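Long-range contacts in uncharacterized peptidase Lmo0363 (Listeria monocytogenes, PDB 3L4E), which probably acts as a serine-type peptidase of the S51 (peptidase E-like) family, cleaving peptide bonds, although its own activity remains uncharacterized: residues N4-S9 with A192-G197; I83-G88 with K114-E119; P128-I133 with Y148-L153; V154-L159 with Q183-S188. All coordinates share one frame; numbering follows the deposited sequence.

Contact 1: residues N4-S9 with A192-G197; sequences NLFLTS and AIFIRG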
loop_
_atom_site.group_PDB
_atom_site.type_symbol
_atom_site.label_atom_id
_atom_site.label_comp_id
_atom_site.label_asym_id
_atom_site.label_seq_id
_atom_site.Cartn_x
_atom_site.Cartn_y
_atom_site.Cartn_z
ATOM N N ASN A 4 -0.499 -4.490 12.139
ATOM C CA ASN A 4 0.186 -3.205 12.209
ATOM C C ASN A 4 0.307 -2.640 10.804
ATOM O O ASN A 4 1.098 -3.136 10.003
ATOM C CB ASN A 4 1.575 -3.387 12.821
ATOM C CG ASN A 4 1.523 -3.935 14.231
ATOM O OD1 ASN A 4 1.251 -3.207 15.176
ATOM N ND2 ASN A 4 1.773 -5.229 14.375
ATOM N N LEU A 5 -0.490 -1.617 10.500
ATOM C CA LEU A 5 -0.549 -1.052 9.161
ATOM C C LEU A 5 -0.436 0.456 9.224
ATOM O O LEU A 5 -0.984 1.086 10.129
ATOM C CB LEU A 5 -1.876 -1.399 8.480
ATOM C CG LEU A 5 -2.487 -2.788 8.678
ATOM C CD1 LEU A 5 -3.865 -2.851 8.012
ATOM C CD2 LEU A 5 -1.568 -3.859 8.132
ATOM N N PHE A 6 0.261 1.028 8.248
ATOM C CA PHE A 6 0.310 2.474 8.065
ATOM C C PHE A 6 -0.147 2.730 6.640
ATOM O O PHE A 6 0.533 2.318 5.703
ATOM C CB PHE A 6 1.749 2.954 8.269
ATOM C CG PHE A 6 1.947 4.433 8.089
ATOM C CD1 PHE A 6 1.847 5.297 9.176
ATOM C CD2 PHE A 6 2.255 4.964 6.842
ATOM C CE1 PHE A 6 2.055 6.662 9.027
ATOM C CE2 PHE A 6 2.458 6.339 6.685
ATOM C CZ PHE A 6 2.357 7.182 7.777
ATOM N N LEU A 7 -1.308 3.368 6.474
ATOM C CA LEU A 7 -1.872 3.587 5.142
ATOM C C LEU A 7 -1.795 5.063 4.762
ATOM O O LEU A 7 -2.056 5.937 5.584
ATOM C CB LEU A 7 -3.321 3.084 5.071
ATOM C CG LEU A 7 -3.550 1.655 5.568
ATOM C CD1 LEU A 7 -5.029 1.231 5.425
ATOM C CD2 LEU A 7 -2.641 0.691 4.817
ATOM N N THR A 8 -1.446 5.337 3.511
ATOM C CA THR A 8 -1.192 6.701 3.074
ATOM C C THR A 8 -1.567 6.861 1.599
ATOM O O THR A 8 -1.628 5.872 0.869
ATOM C CB THR A 8 0.311 7.064 3.311
ATOM O OG1 THR A 8 0.598 8.365 2.783
ATOM C CG2 THR A 8 1.225 6.057 2.638
ATOM N N SER A 9 -1.823 8.095 1.168
ATOM C CA SER A 9 -2.003 8.409 -0.252
ATOM C C SER A 9 -0.663 8.705 -0.910
ATOM O O SER A 9 -0.499 8.552 -2.122
ATOM C CB SER A 9 -2.893 9.642 -0.431
ATOM O OG SER A 9 -4.146 9.496 0.197
ATOM N N ALA A 192 -2.762 10.098 7.044
ATOM C CA ALA A 192 -2.371 8.699 7.118
ATOM C C ALA A 192 -3.312 8.004 8.086
ATOM O O ALA A 192 -3.917 8.657 8.943
ATOM C CB ALA A 192 -0.923 8.563 7.567
ATOM N N ILE A 193 -3.458 6.692 7.933
ATOM C CA ILE A 193 -4.247 5.899 8.872
ATOM C C ILE A 193 -3.294 4.997 9.651
ATOM O O ILE A 193 -2.556 4.193 9.051
ATOM C CB ILE A 193 -5.317 5.023 8.173
ATOM C CG1 ILE A 193 -6.091 5.829 7.119
ATOM C CG2 ILE A 193 -6.270 4.436 9.214
ATOM C CD1 ILE A 193 -6.995 4.977 6.243
ATOM N N PHE A 194 -3.295 5.171 10.973
ATOM C CA PHE A 194 -2.504 4.367 11.894
ATOM C C PHE A 194 -3.369 3.194 12.318
ATOM O O PHE A 194 -4.453 3.393 12.890
ATOM C CB PHE A 194 -2.191 5.142 13.181
ATOM C CG PHE A 194 -1.235 6.305 13.027
ATOM C CD1 PHE A 194 -0.834 6.779 11.794
ATOM C CD2 PHE A 194 -0.757 6.943 14.165
ATOM C CE1 PHE A 194 0.042 7.856 11.703
ATOM C CE2 PHE A 194 0.109 8.012 14.074
ATOM C CZ PHE A 194 0.509 8.465 12.840
ATOM N N ILE A 195 -2.899 1.981 12.068
ATOM C CA ILE A 195 -3.635 0.795 12.486
ATOM C C ILE A 195 -2.776 -0.118 13.355
ATOM O O ILE A 195 -1.746 -0.633 12.916
ATOM C CB ILE A 195 -4.197 0.018 11.279
ATOM C CG1 ILE A 195 -5.194 0.897 10.524
ATOM C CG2 ILE A 195 -4.864 -1.275 11.750
ATOM C CD1 ILE A 195 -5.444 0.495 9.097
ATOM N N ARG A 196 -3.209 -0.281 14.601
ATOM C CA ARG A 196 -2.586 -1.189 15.553
ATOM C C ARG A 196 -3.682 -2.083 16.126
ATOM O O ARG A 196 -4.393 -1.701 17.060
ATOM C CB ARG A 196 -1.900 -0.410 16.679
ATOM C CG ARG A 196 -0.797 0.543 16.216
ATOM C CD ARG A 196 0.536 -0.180 16.055
ATOM N NE ARG A 196 1.670 0.742 15.921
ATOM C CZ ARG A 196 2.840 0.405 15.387
ATOM N NH1 ARG A 196 3.028 -0.829 14.936
ATOM N NH2 ARG A 196 3.821 1.296 15.302
ATOM N N GLY A 197 -3.834 -3.263 15.541
ATOM C CA GLY A 197 -4.927 -4.143 15.904
ATOM C C GLY A 197 -6.265 -3.507 15.584
ATOM O O GLY A 197 -6.512 -3.100 14.446
#
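The side chains of Phe6 and Phe194 run alongside each other in one direction, with ring planes 33° apart. They touch at Phe6 CE1 and Phe194 CE1, 3.6 Å apart. Ala192 CB also meets the Phe6 ring obliquely, 3.6 Å from Phe6 CZ. The guanidinium of Arg196 is met at its edge by Asn4. Arg196 NH1 donates to Asn4 OD1 over 3.0 Å, and the acceptor lies in the guanidinium plane. On the amide side the donor sits above the carbonyl plane, and the two planes are 68° apart. NH2 of Arg196 has other partners, a salt bridge to Glu22 and the carbonyl of Phe21.

On the other face of the sheet the contact is aliphatic. Ile195 CD1 reaches both Leu5 CD1 at 3.9 Å and Leu7 CD1 at 3.8 Å. The side chains of Leu7 and Ile193 come close through their CB atoms.

Four backbone bonds join Leu5 with Ile195 and Leu7 with Ile193, both of them hydrogen-bonded pairs. Asn4–Arg196 and Phe6–Phe194 are non-hydrogen-bonded pairs. Helix 15-21 covers the phenylalanine face. This is an antiparallel ladder in a mixed alpha/beta sheet. Here strand 191-196 follows the parallel strands that end at strand 4-8, and strand 199-204 continues the sheet beyond it.

Contact 2: residues I83-G88 with K114-E119; sequences IYVTGG and KLYIGE
Backbone hydrogen bonds hold Ile83 and Val85 to the strand 115-119. Ile83 N binds Leu115 O, and Ile83 O accepts from Ile117 N at 2.7 Å. Val85 N then binds Ile117 O, and Val85 O accepts from Glu119 N. This is the ladder of two parallel strands. Helices 90-100 and 102-111 link them in a beta-alpha-beta crossover.

One further bond comes from a side chain. Glu119 OE2 accepts from Gly87 N at 3.0 Å through its anti lone pair, and the bond is nearly straight (167°). Glu119 CG is anti to the backbone N (chi1 174°), and the chain stays extended beyond it. The carboxylate therefore reaches the loop that follows Val85. A water bridges OE2 and Tyr84 OH: it donates to OE2 and accepts from the hydroxyl. Glu119 OE1 is taken by Phe11 N. The buried carboxylate thus has partners on both oxygens. Thr86 OG1 binds Gly87 O within the same loop.

The apolar contacts fall on both faces. On one, Tyr84 CD2 meets Ile117 CG2 at 3.6 Å. On the other, Tyr116 lies obliquely against Ile83 CG2 through CD1 and against Val85 CG2 through CE1, the latter at 3.7 Å. The hydroxyl of Tyr116 is bonded to Gly122 O.

Strand 115-119 runs to Ser120, the probable nucleophile, in a turn consistent with a nucleophile elbow. Strand 29-33 flanks segment 83-88 in the sheet, and strand 4-8 flanks segment 114-119. Helix 15-21 packs on Leu115 and Ile117, with Phe18 touching both.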
loop_
_atom_site.group_PDB
_atom_site.type_symbol
_atom_site.label_atom_id
_atom_site.label_comp_id
_atom_site.label_asym_id
_atom_site.label_seq_id
_atom_site.Cartn_x
_atom_site.Cartn_y
_atom_site.Cartn_z
ATOM N N ILE A 83 7.190 -4.229 5.425
ATOM C CA ILE A 83 6.756 -4.407 4.044
ATOM C C ILE A 83 6.206 -3.066 3.566
ATOM O O ILE A 83 5.391 -2.461 4.252
ATOM C CB ILE A 83 5.645 -5.488 3.936
ATOM C CG1 ILE A 83 6.139 -6.834 4.479
ATOM C CG2 ILE A 83 5.166 -5.642 2.483
ATOM C CD1 ILE A 83 5.018 -7.822 4.796
ATOM N N TYR A 84 6.662 -2.591 2.409
ATOM C CA TYR A 84 6.205 -1.309 1.868
ATOM C C TYR A 84 5.743 -1.532 0.439
ATOM O O TYR A 84 6.483 -2.077 -0.377
ATOM C CB TYR A 84 7.363 -0.314 1.878
ATOM C CG TYR A 84 7.084 1.074 1.330
ATOM C CD1 TYR A 84 6.910 1.288 -0.041
ATOM C CD2 TYR A 84 7.057 2.181 2.180
ATOM C CE1 TYR A 84 6.695 2.566 -0.549
ATOM C CE2 TYR A 84 6.836 3.456 1.691
ATOM C CZ TYR A 84 6.658 3.646 0.327
ATOM O OH TYR A 84 6.447 4.923 -0.147
ATOM N N VAL A 85 4.527 -1.090 0.137
ATOM C CA VAL A 85 3.961 -1.254 -1.197
ATOM C C VAL A 85 3.675 0.118 -1.795
ATOM O O VAL A 85 2.868 0.880 -1.253
ATOM C CB VAL A 85 2.683 -2.113 -1.156
ATOM C CG1 VAL A 85 2.051 -2.229 -2.556
ATOM C CG2 VAL A 85 2.998 -3.495 -0.583
ATOM N N THR A 86 4.345 0.432 -2.907
ATOM C CA THR A 86 4.202 1.738 -3.548
ATOM C C THR A 86 2.854 1.872 -4.241
ATOM O O THR A 86 2.177 0.876 -4.509
ATOM C CB THR A 86 5.272 1.989 -4.633
ATOM O OG1 THR A 86 4.931 1.240 -5.814
ATOM C CG2 THR A 86 6.681 1.611 -4.156
ATOM N N GLY A 87 2.482 3.109 -4.551
ATOM C CA GLY A 87 1.329 3.361 -5.392
ATOM C C GLY A 87 1.519 2.840 -6.806
ATOM O O GLY A 87 2.575 2.319 -7.159
ATOM N N GLY A 88 0.476 2.966 -7.618
ATOM C CA GLY A 88 0.511 2.541 -9.003
ATOM C C GLY A 88 -0.852 2.002 -9.386
ATOM O O GLY A 88 -1.872 2.448 -8.850
ATOM N N LYS A 114 4.500 -8.146 11.562
ATOM C CA LYS A 114 5.270 -7.305 10.645
ATOM C C LYS A 114 4.497 -6.062 10.215
ATOM O O LYS A 114 3.319 -6.146 9.887
ATOM C CB LYS A 114 5.676 -8.110 9.416
ATOM C CG LYS A 114 6.798 -7.502 8.609
ATOM C CD LYS A 114 7.676 -8.606 8.027
ATOM C CE LYS A 114 8.385 -9.367 9.129
ATOM N NZ LYS A 114 9.263 -10.447 8.597
ATOM N N LEU A 115 5.165 -4.911 10.233
ATOM C CA LEU A 115 4.557 -3.650 9.817
ATOM C C LEU A 115 4.383 -3.578 8.305
ATOM O O LEU A 115 5.340 -3.775 7.551
ATOM C CB LEU A 115 5.405 -2.469 10.294
ATOM C CG LEU A 115 5.002 -1.082 9.785
ATOM C CD1 LEU A 115 3.591 -0.731 10.231
ATOM C CD2 LEU A 115 5.997 -0.022 10.249
ATOM N N TYR A 116 3.159 -3.276 7.878
ATOM C CA TYR A 116 2.815 -3.091 6.472
ATOM C C TYR A 116 2.552 -1.616 6.186
ATOM O O TYR A 116 1.704 -0.990 6.841
ATOM C CB TYR A 116 1.574 -3.925 6.127
ATOM C CG TYR A 116 1.089 -3.776 4.697
ATOM C CD1 TYR A 116 1.553 -4.621 3.690
ATOM C CD2 TYR A 116 0.159 -2.797 4.355
ATOM C CE1 TYR A 116 1.120 -4.487 2.386
ATOM C CE2 TYR A 116 -0.287 -2.655 3.042
ATOM C CZ TYR A 116 0.193 -3.516 2.065
ATOM O OH TYR A 116 -0.218 -3.399 0.757
ATOM N N ILE A 117 3.291 -1.064 5.228
ATOM C CA ILE A 117 3.099 0.317 4.799
ATOM C C ILE A 117 2.495 0.282 3.405
ATOM O O ILE A 117 3.093 -0.265 2.471
ATOM C CB ILE A 117 4.420 1.095 4.747
ATOM C CG1 ILE A 117 5.133 1.062 6.107
ATOM C CG2 ILE A 117 4.174 2.536 4.264
ATOM C CD1 ILE A 117 6.610 1.434 6.009
ATOM N N GLY A 118 1.290 0.822 3.268
ATOM C CA GLY A 118 0.606 0.790 1.986
ATOM C C GLY A 118 0.318 2.167 1.440
ATOM O O GLY A 118 -0.402 2.944 2.076
ATOM N N GLU A 119 0.869 2.465 0.264
ATOM C CA GLU A 119 0.689 3.766 -0.371
ATOM C C GLU A 119 -0.258 3.685 -1.556
ATOM O O GLU A 119 0.003 2.948 -2.510
ATOM C CB GLU A 119 2.023 4.299 -0.872
ATOM C CG GLU A 119 1.891 5.592 -1.664
ATOM C CD GLU A 119 3.217 6.045 -2.221
ATOM O OE1 GLU A 119 3.760 7.026 -1.692
ATOM O OE2 GLU A 119 3.732 5.411 -3.166
HETATM O O HOH W 1 6.388 5.096 -2.903
#

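Contact 3: residues P128-I133 with Y148-L153; sequences PNIAYI and YDALNL
Asn129 ties the two segments together through ND2, while its OD1 braces its own segment. Asn129 ND2 donates to Asp149 OD1 at 3.0 Å, almost straight (174°). The acceptor lies in the amide plane, and Asp149 OD1 is met on its anti side, slightly out of the carboxylate plane. The amide and carboxylate planes are 80° apart. OD1 of Asn129 accepts from Ala131 N at 2.8 Å, with the donor above the carbonyl plane.

Two backbone bonds run beside these. Ala150 N donates to Pro128 O at 2.9 Å, from above the carbonyl plane. Ile130 N donates to Tyr148 O, also at 2.9 Å. Asp149 N is satisfied outside the pair, by Asn147 OD1. Asn152 OD1 lies against Pro128 CB at 3.6 Å.

Apolar contacts fill in the rest. Ile130 CG1 meets Tyr148 CB, and Ile130 CG2 meets Ala150 CB at 3.8 Å. The Tyr148 ring packs edge-to-face with Phe91 of helix 90-100.

Asn129 and Asp149 form a single backbone bridge between two parts of the long surface loop between helix 121-124 and strand 157-159. The bond from Ala131 N to Asn129 OD1 closes an Asx turn, which leads toward the short 3-10 turn that follows.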
loop_
_atom_site.group_PDB
_atom_site.type_symbol
_atom_site.label_atom_id
_atom_site.label_comp_id
_atom_site.label_asym_id
_atom_site.label_seq_id
_atom_site.Cartn_x
_atom_site.Cartn_y
_atom_site.Cartn_z
ATOM N N PRO A 128 -11.658 -5.078 1.438
ATOM C CA PRO A 128 -12.232 -6.370 1.035
ATOM C C PRO A 128 -12.206 -6.597 -0.476
ATOM O O PRO A 128 -12.065 -7.734 -0.910
ATOM C CB PRO A 128 -13.685 -6.270 1.520
ATOM C CG PRO A 128 -13.644 -5.249 2.631
ATOM C CD PRO A 128 -12.615 -4.253 2.198
ATOM N N ASN A 129 -12.348 -5.538 -1.264
ATOM C CA ASN A 129 -12.532 -5.675 -2.710
ATOM C C ASN A 129 -12.217 -4.350 -3.399
ATOM O O ASN A 129 -12.678 -3.296 -2.957
ATOM C CB ASN A 129 -13.971 -6.130 -3.011
ATOM C CG ASN A 129 -14.280 -6.179 -4.497
ATOM O OD1 ASN A 129 -14.456 -5.143 -5.137
ATOM N ND2 ASN A 129 -14.361 -7.387 -5.050
ATOM N N ILE A 130 -11.429 -4.394 -4.468
ATOM C CA ILE A 130 -10.914 -3.158 -5.064
ATOM C C ILE A 130 -11.723 -2.630 -6.250
ATOM O O ILE A 130 -11.280 -1.719 -6.943
ATOM C CB ILE A 130 -9.431 -3.289 -5.479
ATOM C CG1 ILE A 130 -9.266 -4.319 -6.607
ATOM C CG2 ILE A 130 -8.589 -3.685 -4.282
ATOM C CD1 ILE A 130 -7.868 -4.337 -7.221
ATOM N N ALA A 131 -12.905 -3.187 -6.483
ATOM C CA ALA A 131 -13.715 -2.741 -7.609
ATOM C C ALA A 131 -13.938 -1.230 -7.587
ATOM O O ALA A 131 -13.948 -0.585 -8.634
ATOM C CB ALA A 131 -15.051 -3.490 -7.653
ATOM N N TYR A 132 -14.092 -0.668 -6.391
ATOM C CA TYR A 132 -14.410 0.750 -6.243
ATOM C C TYR A 132 -13.338 1.687 -6.799
ATOM O O TYR A 132 -13.602 2.872 -7.020
ATOM C CB TYR A 132 -14.687 1.089 -4.774
ATOM C CG TYR A 132 -13.463 1.038 -3.865
ATOM C CD1 TYR A 132 -12.768 2.195 -3.529
ATOM C CD2 TYR A 132 -13.018 -0.165 -3.332
ATOM C CE1 TYR A 132 -11.659 2.152 -2.693
ATOM C CE2 TYR A 132 -11.917 -0.224 -2.501
ATOM C CZ TYR A 132 -11.239 0.939 -2.181
ATOM O OH TYR A 132 -10.146 0.873 -1.342
ATOM N N ILE A 133 -12.132 1.168 -7.022
ATOM C CA ILE A 133 -11.029 2.013 -7.470
ATOM C C ILE A 133 -10.895 2.056 -9.000
ATOM O O ILE A 133 -10.010 2.729 -9.528
ATOM C CB ILE A 133 -9.680 1.602 -6.792
ATOM C CG1 ILE A 133 -8.782 2.822 -6.554
ATOM C CG2 ILE A 133 -8.953 0.531 -7.590
ATOM C CD1 ILE A 133 -9.348 3.814 -5.564
ATOM N N TYR A 148 -11.907 -9.252 -7.901
ATOM C CA TYR A 148 -11.301 -8.074 -7.304
ATOM C C TYR A 148 -11.221 -8.134 -5.774
ATOM O O TYR A 148 -10.826 -7.161 -5.134
ATOM C CB TYR A 148 -12.007 -6.808 -7.809
ATOM C CG TYR A 148 -11.866 -6.632 -9.312
ATOM C CD1 TYR A 148 -10.727 -7.083 -9.974
ATOM C CD2 TYR A 148 -12.865 -6.027 -10.068
ATOM C CE1 TYR A 148 -10.581 -6.933 -11.341
ATOM C CE2 TYR A 148 -12.723 -5.870 -11.440
ATOM C CZ TYR A 148 -11.578 -6.327 -12.072
ATOM O OH TYR A 148 -11.419 -6.184 -13.437
ATOM N N ASP A 149 -11.574 -9.277 -5.191
ATOM C CA ASP A 149 -11.397 -9.470 -3.750
ATOM C C ASP A 149 -9.929 -9.316 -3.380
ATOM O O ASP A 149 -9.062 -9.875 -4.048
ATOM C CB ASP A 149 -11.874 -10.847 -3.319
ATOM C CG ASP A 149 -13.374 -10.947 -3.254
ATOM O OD1 ASP A 149 -14.059 -9.919 -3.466
ATOM O OD2 ASP A 149 -13.865 -12.064 -2.993
ATOM N N ALA A 150 -9.658 -8.578 -2.306
ATOM C CA ALA A 150 -8.284 -8.231 -1.949
ATOM C C ALA A 150 -7.857 -8.807 -0.590
ATOM O O ALA A 150 -8.344 -9.871 -0.187
ATOM C CB ALA A 150 -8.099 -6.724 -1.997
ATOM N N LEU A 151 -6.944 -8.124 0.107
ATOM C CA LEU A 151 -6.379 -8.675 1.345
ATOM C C LEU A 151 -7.403 -8.755 2.471
ATOM O O LEU A 151 -7.288 -9.590 3.365
ATOM C CB LEU A 151 -5.152 -7.879 1.813
ATOM C CG LEU A 151 -3.982 -7.778 0.839
ATOM C CD1 LEU A 151 -2.880 -6.901 1.436
ATOM C CD2 LEU A 151 -3.442 -9.148 0.480
ATOM N N ASN A 152 -8.390 -7.868 2.438
ATOM C CA ASN A 152 -9.472 -7.924 3.411
ATOM C C ASN A 152 -8.926 -7.834 4.837
ATOM O O ASN A 152 -9.398 -8.521 5.744
ATOM C CB ASN A 152 -10.270 -9.219 3.219
ATOM C CG ASN A 152 -11.600 -9.198 3.936
ATOM O OD1 ASN A 152 -12.170 -8.137 4.185
ATOM N ND2 ASN A 152 -12.107 -10.377 4.268
ATOM N N LEU A 153 -7.911 -6.994 5.020
ATOM C CA LEU A 153 -7.318 -6.772 6.333
ATOM C C LEU A 153 -8.192 -5.885 7.197
ATOM O O LEU A 153 -8.196 -6.008 8.416
ATOM C CB LEU A 153 -5.940 -6.121 6.195
ATOM C CG LEU A 153 -4.791 -7.048 5.824
ATOM C CD1 LEU A 153 -3.691 -6.279 5.124
ATOM C CD2 LEU A 153 -4.268 -7.746 7.069
#

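Contact 4: residues V154-L159 with Q183-S188; sequences VDFSTL and QIYPIS. With SO4 (sulfate ion), chain B.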
loop_
_atom_site.group_PDB
_atom_site.type_symbol
_atom_site.label_atom_id
_atom_site.label_comp_id
_atom_site.label_asym_id
_atom_site.label_seq_id
_atom_site.Cartn_x
_atom_site.Cartn_y
_atom_site.Cartn_z
ATOM N N VAL A 154 -8.909 -4.970 6.556
ATOM C CA VAL A 154 -9.805 -4.072 7.262
ATOM C C VAL A 154 -11.163 -4.105 6.582
ATOM O O VAL A 154 -11.274 -4.437 5.402
ATOM C CB VAL A 154 -9.271 -2.625 7.310
ATOM C CG1 VAL A 154 -8.021 -2.541 8.191
ATOM C CG2 VAL A 154 -8.989 -2.109 5.910
ATOM N N ASP A 155 -12.199 -3.768 7.330
ATOM C CA ASP A 155 -13.541 -3.814 6.779
ATOM C C ASP A 155 -13.788 -2.613 5.878
ATOM O O ASP A 155 -14.710 -2.611 5.066
ATOM C CB ASP A 155 -14.580 -3.878 7.899
ATOM C CG ASP A 155 -14.513 -5.176 8.687
ATOM O OD1 ASP A 155 -13.860 -6.135 8.216
ATOM O OD2 ASP A 155 -15.120 -5.242 9.779
ATOM N N PHE A 156 -12.947 -1.591 6.005
ATOM C CA PHE A 156 -13.147 -0.365 5.237
ATOM C C PHE A 156 -12.354 -0.298 3.929
ATOM O O PHE A 156 -11.366 -1.023 3.739
ATOM C CB PHE A 156 -12.907 0.882 6.103
ATOM C CG PHE A 156 -11.505 0.997 6.656
ATOM C CD1 PHE A 156 -10.489 1.567 5.902
ATOM C CD2 PHE A 156 -11.213 0.558 7.938
ATOM C CE1 PHE A 156 -9.208 1.696 6.417
ATOM C CE2 PHE A 156 -9.927 0.679 8.459
ATOM C CZ PHE A 156 -8.925 1.244 7.691
ATOM N N SER A 157 -12.805 0.580 3.033
ATOM C CA SER A 157 -12.217 0.733 1.703
ATOM C C SER A 157 -11.516 2.080 1.554
ATOM O O SER A 157 -12.153 3.106 1.295
ATOM C CB SER A 157 -13.296 0.586 0.626
ATOM O OG SER A 157 -13.929 -0.677 0.715
ATOM N N THR A 158 -10.198 2.069 1.707
ATOM C CA THR A 158 -9.421 3.301 1.700
ATOM C C THR A 158 -9.472 3.967 0.334
ATOM O O THR A 158 -9.256 3.321 -0.692
ATOM C CB THR A 158 -7.967 3.040 2.105
ATOM O OG1 THR A 158 -7.944 2.389 3.383
ATOM C CG2 THR A 158 -7.178 4.339 2.176
ATOM N N LEU A 159 -9.768 5.261 0.331
ATOM C CA LEU A 159 -9.861 6.033 -0.904
ATOM C C LEU A 159 -8.805 7.132 -0.889
ATOM O O LEU A 159 -8.982 8.157 -0.241
ATOM C CB LEU A 159 -11.258 6.628 -1.052
ATOM C CG LEU A 159 -11.519 7.416 -2.332
ATOM C CD1 LEU A 159 -11.289 6.545 -3.560
ATOM C CD2 LEU A 159 -12.938 7.953 -2.313
ATOM N N GLN A 183 -18.075 0.651 2.966
ATOM C CA GLN A 183 -17.465 1.411 4.053
ATOM C C GLN A 183 -16.221 2.178 3.596
ATOM O O GLN A 183 -15.108 1.961 4.087
ATOM C CB GLN A 183 -17.163 0.497 5.244
ATOM C CG GLN A 183 -18.429 -0.086 5.880
ATOM C CD GLN A 183 -18.172 -0.772 7.205
ATOM O OE1 GLN A 183 -17.065 -1.237 7.475
ATOM N NE2 GLN A 183 -19.203 -0.846 8.041
ATOM N N ILE A 184 -16.435 3.081 2.646
ATOM C CA ILE A 184 -15.384 3.932 2.106
ATOM C C ILE A 184 -14.747 4.776 3.206
ATOM O O ILE A 184 -15.452 5.435 3.971
ATOM C CB ILE A 184 -15.963 4.875 1.035
ATOM C CG1 ILE A 184 -16.566 4.065 -0.111
ATOM C CG2 ILE A 184 -14.900 5.820 0.519
ATOM C CD1 ILE A 184 -15.540 3.358 -0.960
ATOM N N TYR A 185 -13.417 4.749 3.270
ATOM C CA TYR A 185 -12.649 5.481 4.277
ATOM C C TYR A 185 -11.743 6.468 3.550
ATOM O O TYR A 185 -10.652 6.108 3.115
ATOM C CB TYR A 185 -11.801 4.496 5.096
ATOM C CG TYR A 185 -11.311 5.018 6.440
ATOM C CD1 TYR A 185 -11.738 4.436 7.630
ATOM C CD2 TYR A 185 -10.428 6.084 6.516
ATOM C CE1 TYR A 185 -11.300 4.907 8.865
ATOM C CE2 TYR A 185 -9.982 6.561 7.744
ATOM C CZ TYR A 185 -10.423 5.969 8.916
ATOM O OH TYR A 185 -9.988 6.445 10.144
ATOM N N PRO A 186 -12.200 7.715 3.390
ATOM C CA PRO A 186 -11.441 8.712 2.618
ATOM C C PRO A 186 -10.182 9.220 3.330
ATOM O O PRO A 186 -10.242 9.497 4.523
ATOM C CB PRO A 186 -12.439 9.872 2.479
ATOM C CG PRO A 186 -13.770 9.300 2.808
ATOM C CD PRO A 186 -13.522 8.223 3.800
ATOM N N ILE A 187 -9.064 9.333 2.611
ATOM C CA ILE A 187 -7.874 10.023 3.128
ATOM C C ILE A 187 -7.224 10.888 2.052
ATOM O O ILE A 187 -7.079 10.474 0.901
ATOM C CB ILE A 187 -6.812 9.064 3.738
ATOM C CG1 ILE A 187 -6.393 7.974 2.741
ATOM C CG2 ILE A 187 -7.311 8.473 5.054
ATOM C CD1 ILE A 187 -5.146 7.188 3.153
ATOM N N SER A 188 -6.850 12.102 2.434
ATOM C CA SER A 188 -6.197 13.040 1.531
ATOM C C SER A 188 -4.693 12.781 1.449
ATOM O O SER A 188 -4.168 11.888 2.118
ATOM C CB SER A 188 -6.442 14.472 2.004
ATOM O OG SER A 188 -5.859 14.687 3.282
HETATM S S SO4 B . -4.523 17.690 2.184
HETATM O O1 SO4 B . -3.565 17.008 1.316
HETATM O O2 SO4 B . -3.980 18.991 2.574
HETATM O O3 SO4 B . -5.793 17.858 1.489
HETATM O O4 SO4 B . -4.738 16.889 3.386
HETATM O O HOH W 2 -16.101 -0.243 1.773
#
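Phe156 and Tyr185 pack beside a short two-stranded parallel sheet, strands 157-159 and 184-186, which is separate from the main sheet. Phe156 CB lies 3.2 Å from Gln183 O. Phe156 CG sits between the backbone N and the carbonyl carbon (chi1 61°), which puts it close to Tyr185 CD1. Phe156 CD1 presses on Tyr185 CB at 3.3 Å, a tight contact. CD2 also comes near Tyr185 CD1, and CE1 reaches Tyr185 CG and CD1. Tyr185 CD1 lies over one face of the Phe156 ring, offset toward the rim. Val154 CG2 covers the centre of the opposite face, 3.7 Å above the plane. The two ring planes are 40° apart, so the pair is oblique. Tyr185 OH bonds to Thr202 OG1. Ile193 and Val200 of the main sheet touch both aromatic residues.

Four backbone bonds form the parallel ladder. Ser157 N binds Gln183 O and Ser157 O accepts from Tyr185 N. Leu159 N binds Tyr185 O and Leu159 O accepts from Ile187 N. The strands are splayed by 33°.

Smaller contacts flank this ladder. Leu159 faces helix 168-177. Beyond the strand, Ser188 touches a sulfate ion, probably from the crystallisation liquor. Ser188 OG lies 2.5 Å from sulfate O4, so short that the geometry there is doubtful. Leu159 CB meets Ile184 CG2, and Thr158 CG2 touches Ile187 CD1 at 3.6 Å.

Contacts 1 and 2 share the main sheet, where strands 4-8 and 115-119 are neighbours. Phe6 N lies 2.9 Å from Tyr116 O, a probable hydrogen bond that joins them. Contact 4 meets contact 1 where Ile193 CD1 packs on Tyr185 CD2 at 3.6 Å. Contact 3 joins contact 4 through Tyr132 OH, 2.7 Å from Thr158 O. Contacts 2 and 3 do not touch; their centres are about 15 Å apart. Ser120 and His161 are the probable charge-relay residues. Contact 2 ends at Glu119, just before Ser120. Ser9 of contact 1 bonds to both relay residues, through O to Ser120 OG and through OG to His161 N. The side chain of Ile187 in contact 4 is about 7 Å from that of Ser120.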